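Local coordinates for protein diguanylate cyclase TpbB (Pseudomonas aeruginosa, PDB 4IOB) that makes the second messenger cyclic di-GMP by condensing two GTP molecules with magnesium, through its cytoplasmic GGDEF domain, and takes part in controlling biofilm formation, at residues 13-18 / 131-136; 28-33 / 135-140; 50-55 / 107-112; 63-68 / 97-102; 121-126 / 153-158. All coordinates share one frame; numbering follows the deposited sequence.

Contact 1 (13-18 / 131-136); sequences RLSRAL and DTPAAL
The puckered pyrrolidine ring of P133 meets helix 7-23 along three of its atoms: CB touches L14, CG touches S15 and CD touches L18. The flat guanidinium of R16 has the backbone N of R13 over one face, offset toward its rim, and lies away from P133. In the GGDEF domain this joins two helices that pack side by side on the central sheet: L14 and L136 both also touch V30 of strand 27-35. P133 opens helix 133-150, where a proline costs no helical hydrogen bond, and T132 before it holds the N-cap position without a capping bond from its side chain.

L14 has CG anti to its backbone N (chi1 -176°), and its CD2 comes within 3.7 Å of P133 CB. L18 and P133 cross obliquely, L18 CD2 lying against P133 CD and also beside the carbonyl of D131. L136 closes the far side more loosely, with its CD2 at 4.3 Å from L14 CD1 and 4.4 Å from L18 CD1. No hydrogen bond crosses between the segments, and most of the contact is apolar. Even the S15 hydroxyl contributes only packing here: its bond goes to E11 O, one turn back in its own helix, while S15 OG rests 3.9 Å from P133 CG.

Contact 2 (28-33 / 135-140); sequences LAVLFI and ALLHDA
F32 lies against the last turn of segment 135-140, atom after atom. Its CB is 3.5 Å from A140 O, and CG stays near the same carbonyl. Farther out, F32 CD2 meets the methyl CB of A140, while CE2 reaches back along that turn, 3.6 Å from L137 O; CZ remains near that oxygen. Both partners come to the ring obliquely. With only a methyl at A140, the backbones draw close, the CA atoms of F32 and A140 being 5.8 Å apart.

V30, two residues earlier on the same side of the strand, divides its branches. With CG1 anti to the backbone N (chi1 169°), that methyl sits 3.9 Å from A140 CB and near L137 CD2, whereas CG2 lies 3.7 Å from L136 CD2. The same L136 methyl is shared with CD1 of L28.

This is helix-on-sheet packing in the core of the GGDEF domain: the axes of the segments 28-33 and 135-140 approach to 8.0 Å at a crossing angle of -41°. Strand 27-35 is hydrogen-bonded to strands 78-86 and 119-126, and helix 7-23 flanks the contact, L14 touching both V30 and L137.

Contact 3 (50-55 / 107-112); sequences GDTVLV and IRLSDG
V53 and T52 of helix 47-62 hold the base and turn of the small hairpin formed by strands 107-108 and 114-115, an outlying part of the GGDEF domain. Apolar contacts carry most of it. V53 CG1 lies 3.9 Å from I107 CD1, the two side chains crossing at about a right angle; I107 reaches that far because its chain is extended (chi2 -179°). The magnesium-binding residue S35 is close by, its side chain about 5 Å from that of V53. L109 supplies the second apolar group: its CD2 stands 4.0 Å from T52 CG2 and 4.3 Å from V53 CG2, between two successive helix residues. L109 also touches L45 of helix 38-45, and I107 touches N56 and R60 farther along helix 47-62, which seats the hairpin across more than one helix.

Backbone bonding belongs to the hairpin itself. I107 pairs with V115, and L109 to G112 form a type I turn closed by a weak bond.

Polar contacts across the segments are marginal, and no hydrogen bond joins them. The hydroxyl of T52 is directed within its own helix, making a weak bond to A48 O, and the same torsion (chi1 -57°) sets CG2 anti to the backbone N. At the outer margin, T52 OG1 and S110 OG stop 4.2 Å apart, without a bond.

Contact 4 (63-68 / 97-102); sequences GQLRES and DNIIAS
Q64 leans over helix 89-102 with its aliphatic part against N98, Q64 CG lying 3.6 Å from N98 CB. The first torsion of Q64 (chi1 -141°) places CG toward N98, and the chain then bends at chi2. Q64 and N98 meet at about a right angle, their amide planes 78° apart. The packing is carried by CB and CG of the glutamine: Q64 CB is 4.4 Å from I99 CG1, and Q64 CG is 4.2 Å from I99 N, so this part of the chain meets two successive helix residues.

L65, next in the chain, extends along its side chain so that its CD2 comes to 4.4 Å from I99 CD1. Both leucine and isoleucine also touch the central sheet, L65 at V81 and I99 at L119 and I121. Thus the loop that follows helix 47-62 is tied to helix 89-102 over the sheet of the GGDEF domain. This loop runs on into R66, E67, S68 and D69, which match the RxxD sequence that forms the inhibitory cyclic di-GMP site in related diguanylate cyclases; an inhibitory role here would be by analogy.

One turn beyond N98 comes S102, whose OG occupies the crowded position between its backbone N and carbonyl carbon (chi1 67°), which lets it bond back to I99 O at 2.7 Å, tilted out of the carbonyl plane.

Contact 5 (121-126 / 153-158); sequences IGIALY and GSRRLA
I121 and I123 pair with strand 155-157 through a parallel backbone ladder, the tight part of this contact. I121 N donates to S154 O at 2.9 Å, and R156 N returns a bond to I121 O at 2.8 Å. The next pair repeats the pattern: I123 N reaches R156 O at 2.7 Å, nearly straight at 172°, and A158 N reaches I123 O at 3.1 Å. R156 is thus gripped through both its N and its O, between I121 and I123, although its own N-H bond is bent to 131°. CA-H...O contacts from R155, G122 and L157 add to the ladder.

The bridge closes a beta-alpha-beta unit: strand 119-126, helix 133-150, then strand 155-157, the outermost strand of the sheet within this chain. On the side of the sheet bearing I121, I123 and L157, the isoleucine I123 sits against the CD2 end of L157, and both touch L93 of helix 89-102. L125 joins more loosely, its CD1 4.0 Å from L157 CD2.

The two arginines are the looser, partly exposed part, one on each face of the sheet. R155 contributes only its root, with R155 CB 4.2 Å from I121 CB; CG lies between the backbone N and the carbonyl carbon (chi1 41°), and the rest of the chain leaves strand 119-126 for a salt bridge from NE to D97. On the other face, beside G122, its partner across the strands, the R156 chain also departs, to lie on I146 and A147 of helix 133-150.

How the contacts relate
Contact 2 is the buried one, packing helix 133-150 on the central strand 27-35. Contact 1 continues it outward at the start of the same helix; the two share L136, and L14 CD1 touches V30 CG2. Contact 5 supplies the neighbouring strand, bonded to strand 27-35 through V30 N and A124 O. It alone is built on cross-segment hydrogen bonds; the other four are mainly apolar. Contact 4 lies at the surface on helix 89-102 and meets contact 5 where I100 packs on segment 153-158. Contact 3 stands apart on the far side of the chain's centre, about 33 Å from contact 1 between centres.

Contact 1 (13-18 / 131-136)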
# COMPACT_ATOMS: atom_id res chain seq x y z
N ARG A 13 11.25 1.44 10.44
CA ARG A 13 11.90 0.79 9.31
C ARG A 13 12.22 1.79 8.21
O ARG A 13 13.25 1.68 7.54
CB ARG A 13 11.00 -0.31 8.75
CG ARG A 13 10.78 -1.48 9.70
CD ARG A 13 11.80 -2.58 9.47
NE ARG A 13 11.67 -3.16 8.13
CZ ARG A 13 12.23 -4.30 7.75
NH1 ARG A 13 12.96 -5.01 8.61
NH2 ARG A 13 12.05 -4.75 6.52
N LEU A 14 11.34 2.78 8.04
CA LEU A 14 11.52 3.79 7.00
C LEU A 14 12.75 4.65 7.27
O LEU A 14 13.59 4.82 6.38
CB LEU A 14 10.27 4.67 6.91
CG LEU A 14 10.26 5.73 5.81
CD1 LEU A 14 10.47 5.09 4.45
CD2 LEU A 14 8.95 6.52 5.84
N SER A 15 12.85 5.18 8.48
CA SER A 15 13.98 6.02 8.85
C SER A 15 15.31 5.33 8.55
O SER A 15 16.18 5.90 7.90
CB SER A 15 13.91 6.38 10.34
OG SER A 15 12.70 7.04 10.65
N ARG A 16 15.45 4.10 9.03
CA ARG A 16 16.67 3.33 8.84
C ARG A 16 16.89 2.93 7.39
O ARG A 16 18.02 2.95 6.89
CB ARG A 16 16.66 2.10 9.75
CG ARG A 16 17.25 2.35 11.13
CD ARG A 16 16.26 2.01 12.23
NE ARG A 16 15.49 0.81 11.93
CZ ARG A 16 14.43 0.41 12.64
NH1 ARG A 16 14.04 1.11 13.69
NH2 ARG A 16 13.78 -0.70 12.29
N ALA A 17 15.81 2.57 6.70
CA ALA A 17 15.89 2.23 5.28
C ALA A 17 16.32 3.45 4.48
O ALA A 17 17.05 3.33 3.49
CB ALA A 17 14.56 1.70 4.79
N LEU A 18 15.86 4.62 4.91
CA LEU A 18 16.19 5.87 4.24
C LEU A 18 17.68 6.16 4.38
O LEU A 18 18.34 6.57 3.42
CB LEU A 18 15.36 7.02 4.81
CG LEU A 18 15.10 8.21 3.88
CD1 LEU A 18 14.42 7.75 2.60
CD2 LEU A 18 14.25 9.26 4.58
N ASP A 131 12.95 13.63 0.62
CA ASP A 131 14.23 13.24 1.20
C ASP A 131 14.09 12.68 2.61
O ASP A 131 15.04 12.12 3.16
CB ASP A 131 15.19 14.43 1.19
CG ASP A 131 14.51 15.74 1.53
OD1 ASP A 131 13.26 15.80 1.47
OD2 ASP A 131 15.22 16.72 1.86
N THR A 132 12.91 12.84 3.20
CA THR A 132 12.68 12.38 4.57
C THR A 132 11.41 11.54 4.71
O THR A 132 10.53 11.59 3.85
CB THR A 132 12.62 13.56 5.56
OG1 THR A 132 11.53 14.42 5.21
CG2 THR A 132 13.92 14.34 5.54
N PRO A 133 11.32 10.76 5.80
CA PRO A 133 10.19 9.88 6.08
C PRO A 133 8.85 10.61 6.03
O PRO A 133 7.96 10.21 5.28
CB PRO A 133 10.47 9.40 7.51
CG PRO A 133 11.95 9.50 7.66
CD PRO A 133 12.35 10.70 6.86
N ALA A 134 8.72 11.66 6.83
CA ALA A 134 7.48 12.43 6.88
C ALA A 134 6.96 12.78 5.49
O ALA A 134 5.88 12.36 5.09
CB ALA A 134 7.67 13.68 7.72
N ALA A 135 7.75 13.56 4.76
CA ALA A 135 7.36 14.02 3.43
C ALA A 135 7.07 12.85 2.49
O ALA A 135 6.09 12.87 1.75
CB ALA A 135 8.44 14.91 2.84
N LEU A 136 7.92 11.83 2.53
CA LEU A 136 7.76 10.66 1.67
C LEU A 136 6.43 9.97 1.95
O LEU A 136 5.80 9.43 1.04
CB LEU A 136 8.92 9.69 1.87
CG LEU A 136 9.15 8.67 0.75
CD1 LEU A 136 9.37 9.38 -0.58
CD2 LEU A 136 10.33 7.77 1.08

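Contact 2 (28-33 / 135-140)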
# COMPACT_ATOMS: atom_id res chain seq x y z
N LEU A 28 14.60 3.90 -2.56
CA LEU A 28 13.53 3.24 -1.83
C LEU A 28 12.20 3.90 -2.15
O LEU A 28 12.15 5.08 -2.51
CB LEU A 28 13.80 3.28 -0.32
CG LEU A 28 13.57 4.61 0.41
CD1 LEU A 28 12.10 4.96 0.41
CD2 LEU A 28 14.11 4.52 1.83
N ALA A 29 11.12 3.14 -2.02
CA ALA A 29 9.79 3.65 -2.33
C ALA A 29 8.80 3.36 -1.21
O ALA A 29 8.91 2.36 -0.50
CB ALA A 29 9.29 3.07 -3.64
N VAL A 30 7.83 4.26 -1.05
CA VAL A 30 6.74 4.06 -0.12
C VAL A 30 5.43 4.01 -0.90
O VAL A 30 5.08 4.97 -1.60
CB VAL A 30 6.66 5.18 0.93
CG1 VAL A 30 5.37 5.08 1.72
CG2 VAL A 30 7.87 5.12 1.85
N LEU A 31 4.72 2.90 -0.78
CA LEU A 31 3.44 2.73 -1.45
C LEU A 31 2.30 2.79 -0.43
O LEU A 31 2.38 2.17 0.63
CB LEU A 31 3.38 1.40 -2.19
CG LEU A 31 4.05 1.29 -3.56
CD1 LEU A 31 5.51 1.71 -3.50
CD2 LEU A 31 3.91 -0.14 -4.07
N PHE A 32 1.26 3.53 -0.77
CA PHE A 32 0.05 3.59 0.03
C PHE A 32 -1.08 2.87 -0.68
O PHE A 32 -1.37 3.16 -1.84
CB PHE A 32 -0.37 5.04 0.23
CG PHE A 32 0.04 5.62 1.55
CD1 PHE A 32 -0.92 5.97 2.49
CD2 PHE A 32 1.37 5.81 1.86
CE1 PHE A 32 -0.55 6.51 3.70
CE2 PHE A 32 1.75 6.35 3.08
CZ PHE A 32 0.78 6.69 4.00
N ILE A 33 -1.74 1.95 0.02
CA ILE A 33 -2.82 1.19 -0.60
C ILE A 33 -4.14 1.44 0.12
O ILE A 33 -4.24 1.26 1.33
CB ILE A 33 -2.50 -0.32 -0.60
CG1 ILE A 33 -1.05 -0.55 -1.04
CG2 ILE A 33 -3.47 -1.07 -1.49
CD1 ILE A 33 -0.65 -2.00 -1.11
N ALA A 135 7.75 13.56 4.76
CA ALA A 135 7.36 14.02 3.43
C ALA A 135 7.07 12.85 2.49
O ALA A 135 6.09 12.87 1.75
CB ALA A 135 8.44 14.91 2.84
N LEU A 136 7.92 11.83 2.53
CA LEU A 136 7.76 10.66 1.67
C LEU A 136 6.43 9.97 1.95
O LEU A 136 5.80 9.43 1.04
CB LEU A 136 8.92 9.69 1.87
CG LEU A 136 9.15 8.67 0.75
CD1 LEU A 136 9.37 9.38 -0.58
CD2 LEU A 136 10.33 7.77 1.08
N LEU A 137 6.01 9.99 3.21
CA LEU A 137 4.72 9.43 3.60
C LEU A 137 3.59 10.33 3.13
O LEU A 137 2.59 9.86 2.58
CB LEU A 137 4.65 9.25 5.12
CG LEU A 137 5.70 8.33 5.74
CD1 LEU A 137 5.65 8.40 7.26
CD2 LEU A 137 5.52 6.90 5.27
N HIS A 138 3.75 11.63 3.35
CA HIS A 138 2.76 12.62 2.93
C HIS A 138 2.56 12.60 1.45
O HIS A 138 1.44 12.77 0.96
CB HIS A 138 3.17 14.01 3.40
CG HIS A 138 2.28 15.12 2.88
ND1 HIS A 138 1.06 15.36 3.38
CD2 HIS A 138 2.48 16.06 1.87
CE1 HIS A 138 0.50 16.39 2.73
NE2 HIS A 138 1.38 16.82 1.80
N ASP A 139 3.65 12.41 0.71
CA ASP A 139 3.58 12.35 -0.75
C ASP A 139 2.82 11.12 -1.22
O ASP A 139 1.98 11.20 -2.11
CB ASP A 139 4.99 12.36 -1.35
CG ASP A 139 5.70 13.68 -1.12
OD1 ASP A 139 5.10 14.59 -0.51
OD2 ASP A 139 6.87 13.81 -1.56
N ALA A 140 3.11 9.97 -0.61
CA ALA A 140 2.42 8.74 -0.94
C ALA A 140 0.95 8.84 -0.56
O ALA A 140 0.09 8.21 -1.18
CB ALA A 140 3.07 7.56 -0.23

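Contact 3 (50-55 / 107-112)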
# COMPACT_ATOMS: atom_id res chain seq x y z
N GLY A 50 -16.05 -6.69 6.45
CA GLY A 50 -14.97 -5.77 6.15
C GLY A 50 -13.63 -6.31 6.62
O GLY A 50 -12.64 -6.23 5.90
N ASP A 51 -13.62 -6.86 7.83
CA ASP A 51 -12.41 -7.45 8.38
C ASP A 51 -11.91 -8.59 7.50
O ASP A 51 -10.77 -8.59 7.05
CB ASP A 51 -12.66 -7.96 9.80
CG ASP A 51 -13.06 -6.84 10.75
OD1 ASP A 51 -12.85 -5.66 10.40
OD2 ASP A 51 -13.57 -7.15 11.85
N THR A 52 -12.79 -9.56 7.25
CA THR A 52 -12.44 -10.69 6.40
C THR A 52 -11.78 -10.22 5.11
O THR A 52 -10.88 -10.87 4.58
CB THR A 52 -13.67 -11.55 6.07
OG1 THR A 52 -14.29 -12.00 7.28
CG2 THR A 52 -13.27 -12.76 5.23
N VAL A 53 -12.24 -9.07 4.61
CA VAL A 53 -11.68 -8.50 3.39
C VAL A 53 -10.29 -7.93 3.64
O VAL A 53 -9.37 -8.16 2.85
CB VAL A 53 -12.59 -7.40 2.81
CG1 VAL A 53 -11.91 -6.72 1.63
CG2 VAL A 53 -13.94 -7.98 2.40
N LEU A 54 -10.14 -7.19 4.73
CA LEU A 54 -8.84 -6.64 5.10
C LEU A 54 -7.80 -7.75 5.24
O LEU A 54 -6.72 -7.68 4.67
CB LEU A 54 -8.94 -5.84 6.40
CG LEU A 54 -9.70 -4.52 6.33
CD1 LEU A 54 -9.65 -3.80 7.67
CD2 LEU A 54 -9.13 -3.63 5.23
N VAL A 55 -8.15 -8.78 6.01
CA VAL A 55 -7.27 -9.92 6.20
C VAL A 55 -6.83 -10.48 4.85
O VAL A 55 -5.63 -10.63 4.59
CB VAL A 55 -7.96 -11.04 7.01
CG1 VAL A 55 -7.03 -12.24 7.14
CG2 VAL A 55 -8.37 -10.52 8.38
N ILE A 107 -13.05 -12.08 -3.68
CA ILE A 107 -12.77 -12.53 -2.32
C ILE A 107 -13.93 -13.34 -1.76
O ILE A 107 -15.05 -12.83 -1.61
CB ILE A 107 -12.48 -11.35 -1.38
CG1 ILE A 107 -11.19 -10.65 -1.78
CG2 ILE A 107 -12.40 -11.83 0.06
CD1 ILE A 107 -10.81 -9.49 -0.88
N ARG A 108 -13.67 -14.60 -1.45
CA ARG A 108 -14.68 -15.49 -0.91
C ARG A 108 -14.89 -15.23 0.58
O ARG A 108 -13.97 -15.38 1.38
CB ARG A 108 -14.27 -16.95 -1.12
CG ARG A 108 -13.76 -17.25 -2.52
N LEU A 109 -16.11 -14.84 0.95
CA LEU A 109 -16.43 -14.58 2.35
C LEU A 109 -16.64 -15.88 3.12
O LEU A 109 -16.55 -16.97 2.55
CB LEU A 109 -17.65 -13.67 2.47
CG LEU A 109 -17.44 -12.21 2.05
CD1 LEU A 109 -18.73 -11.42 2.17
CD2 LEU A 109 -16.34 -11.57 2.88
N SER A 110 -16.94 -15.76 4.41
CA SER A 110 -17.07 -16.93 5.27
C SER A 110 -18.35 -17.72 5.00
O SER A 110 -18.45 -18.89 5.39
CB SER A 110 -17.03 -16.51 6.74
OG SER A 110 -15.79 -15.90 7.06
N ASP A 111 -19.32 -17.09 4.34
CA ASP A 111 -20.60 -17.74 4.09
C ASP A 111 -20.84 -18.03 2.61
O ASP A 111 -21.97 -18.23 2.18
CB ASP A 111 -21.75 -16.89 4.65
CG ASP A 111 -21.84 -15.53 3.98
OD1 ASP A 111 -21.17 -15.32 2.95
OD2 ASP A 111 -22.58 -14.66 4.50
N GLY A 112 -19.76 -18.06 1.84
CA GLY A 112 -19.84 -18.38 0.42
C GLY A 112 -20.01 -17.17 -0.48
O GLY A 112 -19.77 -17.25 -1.68

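Contact 4 (63-68 / 97-102)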
# COMPACT_ATOMS: atom_id res chain seq x y z
N GLY A 63 1.88 -11.56 -0.25
CA GLY A 63 2.21 -12.61 -1.20
C GLY A 63 2.76 -12.08 -2.51
O GLY A 63 3.00 -12.84 -3.45
N GLN A 64 2.97 -10.77 -2.57
CA GLN A 64 3.45 -10.14 -3.79
C GLN A 64 4.71 -9.32 -3.51
O GLN A 64 5.15 -8.53 -4.34
CB GLN A 64 2.37 -9.23 -4.38
CG GLN A 64 2.30 -9.27 -5.90
CD GLN A 64 1.73 -10.57 -6.42
OE1 GLN A 64 1.00 -11.27 -5.56
NE2 GLN A 64 1.94 -10.94 -7.57
N LEU A 65 5.29 -9.53 -2.33
CA LEU A 65 6.45 -8.75 -1.91
C LEU A 65 7.69 -9.61 -1.70
O LEU A 65 7.59 -10.81 -1.45
CB LEU A 65 6.14 -7.98 -0.62
CG LEU A 65 4.94 -7.04 -0.65
CD1 LEU A 65 4.78 -6.34 0.69
CD2 LEU A 65 5.08 -6.03 -1.77
N ARG A 66 8.86 -8.98 -1.79
CA ARG A 66 10.12 -9.65 -1.50
C ARG A 66 10.34 -9.64 0.01
O ARG A 66 9.98 -8.68 0.69
CB ARG A 66 11.28 -8.93 -2.20
CG ARG A 66 11.10 -8.79 -3.70
CD ARG A 66 12.13 -7.84 -4.29
N GLU A 67 10.92 -10.71 0.53
CA GLU A 67 11.15 -10.84 1.97
C GLU A 67 11.81 -9.59 2.55
O GLU A 67 11.80 -9.38 3.76
CB GLU A 67 11.98 -12.08 2.27
CG GLU A 67 11.27 -13.39 1.97
CD GLU A 67 12.19 -14.58 2.02
OE1 GLU A 67 13.40 -14.41 1.73
OE2 GLU A 67 11.72 -15.69 2.34
N SER A 68 12.38 -8.76 1.68
CA SER A 68 13.03 -7.53 2.10
C SER A 68 12.02 -6.40 2.28
O SER A 68 12.26 -5.45 3.03
CB SER A 68 14.10 -7.12 1.09
OG SER A 68 14.67 -5.87 1.43
N ASP A 97 1.58 -2.72 -9.88
CA ASP A 97 0.78 -3.37 -10.91
C ASP A 97 0.39 -4.77 -10.46
O ASP A 97 -0.76 -5.19 -10.64
CB ASP A 97 1.55 -3.44 -12.23
CG ASP A 97 1.79 -2.07 -12.83
OD1 ASP A 97 1.24 -1.08 -12.31
OD2 ASP A 97 2.54 -1.99 -13.84
N ASN A 98 1.35 -5.49 -9.89
CA ASN A 98 1.12 -6.85 -9.42
C ASN A 98 0.13 -6.90 -8.26
O ASN A 98 -0.72 -7.79 -8.19
CB ASN A 98 2.44 -7.50 -9.01
CG ASN A 98 3.43 -7.56 -10.15
OD1 ASN A 98 3.10 -7.26 -11.30
ND2 ASN A 98 4.67 -7.94 -9.84
N ILE A 99 0.24 -5.94 -7.34
CA ILE A 99 -0.65 -5.87 -6.20
C ILE A 99 -2.09 -5.63 -6.64
O ILE A 99 -3.02 -6.25 -6.12
CB ILE A 99 -0.23 -4.75 -5.22
CG1 ILE A 99 1.14 -5.06 -4.62
CG2 ILE A 99 -1.27 -4.58 -4.13
CD1 ILE A 99 1.60 -4.04 -3.60
N ILE A 100 -2.27 -4.73 -7.60
CA ILE A 100 -3.60 -4.42 -8.11
C ILE A 100 -4.16 -5.57 -8.94
O ILE A 100 -5.38 -5.75 -9.03
CB ILE A 100 -3.58 -3.14 -8.97
CG1 ILE A 100 -3.19 -1.93 -8.12
CG2 ILE A 100 -4.94 -2.91 -9.62
CD1 ILE A 100 -3.12 -0.63 -8.90
N ALA A 101 -3.27 -6.35 -9.54
CA ALA A 101 -3.67 -7.48 -10.38
C ALA A 101 -4.09 -8.68 -9.54
O ALA A 101 -4.83 -9.55 -10.00
CB ALA A 101 -2.55 -7.85 -11.33
N SER A 102 -3.61 -8.73 -8.30
CA SER A 102 -3.94 -9.83 -7.40
C SER A 102 -5.33 -9.65 -6.80
O SER A 102 -5.93 -10.60 -6.29
CB SER A 102 -2.90 -9.95 -6.28
OG SER A 102 -2.95 -8.82 -5.42

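Contact 5 (121-126 / 153-158)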
# COMPACT_ATOMS: atom_id res chain seq x y z
N ILE A 121 -3.42 2.79 -5.14
CA ILE A 121 -2.07 2.93 -4.60
C ILE A 121 -1.42 4.26 -4.97
O ILE A 121 -1.48 4.69 -6.12
CB ILE A 121 -1.16 1.78 -5.07
CG1 ILE A 121 -1.82 0.42 -4.80
CG2 ILE A 121 0.20 1.86 -4.39
CD1 ILE A 121 -1.03 -0.76 -5.31
N GLY A 122 -0.80 4.89 -3.98
CA GLY A 122 -0.05 6.12 -4.19
C GLY A 122 1.42 5.88 -3.93
O GLY A 122 1.81 5.55 -2.81
N ILE A 123 2.25 6.06 -4.95
CA ILE A 123 3.66 5.72 -4.87
C ILE A 123 4.56 6.94 -4.70
O ILE A 123 4.59 7.83 -5.55
CB ILE A 123 4.12 4.93 -6.11
CG1 ILE A 123 3.15 3.77 -6.38
CG2 ILE A 123 5.54 4.43 -5.93
CD1 ILE A 123 3.44 3.02 -7.66
N ALA A 124 5.31 6.97 -3.60
CA ALA A 124 6.28 8.03 -3.35
C ALA A 124 7.69 7.46 -3.41
O ALA A 124 7.96 6.37 -2.89
CB ALA A 124 6.03 8.67 -1.99
N LEU A 125 8.60 8.19 -4.05
CA LEU A 125 9.95 7.68 -4.30
C LEU A 125 11.03 8.49 -3.60
O LEU A 125 10.90 9.70 -3.40
CB LEU A 125 10.23 7.64 -5.80
CG LEU A 125 9.44 6.63 -6.63
CD1 LEU A 125 9.61 6.90 -8.11
CD2 LEU A 125 9.87 5.21 -6.29
N TYR A 126 12.12 7.82 -3.24
CA TYR A 126 13.31 8.49 -2.73
C TYR A 126 14.48 8.25 -3.68
O TYR A 126 14.68 7.14 -4.17
CB TYR A 126 13.66 8.00 -1.33
CG TYR A 126 14.98 8.54 -0.84
CD1 TYR A 126 15.05 9.75 -0.16
CD2 TYR A 126 16.16 7.85 -1.07
CE1 TYR A 126 16.26 10.25 0.29
CE2 TYR A 126 17.38 8.34 -0.63
CZ TYR A 126 17.42 9.54 0.05
OH TYR A 126 18.62 10.03 0.49
N GLY A 153 -8.75 1.67 -8.17
CA GLY A 153 -8.15 0.44 -8.64
C GLY A 153 -6.94 0.77 -9.49
O GLY A 153 -6.52 -0.02 -10.34
N SER A 154 -6.39 1.96 -9.27
CA SER A 154 -5.24 2.43 -10.03
C SER A 154 -4.10 2.83 -9.11
O SER A 154 -4.30 3.11 -7.92
CB SER A 154 -5.64 3.63 -10.90
OG SER A 154 -6.04 4.73 -10.11
N ARG A 155 -2.89 2.86 -9.66
CA ARG A 155 -1.72 3.32 -8.94
C ARG A 155 -1.33 4.70 -9.47
O ARG A 155 -1.60 5.03 -10.63
CB ARG A 155 -0.56 2.35 -9.14
CG ARG A 155 -0.47 1.83 -10.56
CD ARG A 155 0.97 1.58 -10.97
NE ARG A 155 1.09 1.47 -12.42
CZ ARG A 155 0.95 2.50 -13.25
NH1 ARG A 155 0.69 3.71 -12.78
NH2 ARG A 155 1.07 2.32 -14.56
N ARG A 156 -0.68 5.50 -8.63
CA ARG A 156 -0.36 6.87 -8.99
C ARG A 156 0.94 7.34 -8.35
O ARG A 156 1.12 7.24 -7.14
CB ARG A 156 -1.51 7.80 -8.58
CG ARG A 156 -1.15 9.27 -8.46
CD ARG A 156 -1.15 9.97 -9.81
NE ARG A 156 -1.31 11.41 -9.65
CZ ARG A 156 -0.36 12.23 -9.21
NH1 ARG A 156 0.83 11.74 -8.87
NH2 ARG A 156 -0.59 13.53 -9.10
N LEU A 157 1.85 7.84 -9.18
CA LEU A 157 3.11 8.38 -8.69
C LEU A 157 2.98 9.85 -8.33
O LEU A 157 2.54 10.66 -9.15
CB LEU A 157 4.22 8.19 -9.73
CG LEU A 157 4.90 6.82 -9.77
CD1 LEU A 157 5.86 6.74 -10.95
CD2 LEU A 157 5.63 6.56 -8.46
N ALA A 158 3.35 10.18 -7.11
CA ALA A 158 3.28 11.55 -6.64
C ALA A 158 4.01 12.50 -7.59
O ALA A 158 4.95 12.12 -8.29
CB ALA A 158 3.85 11.67 -5.24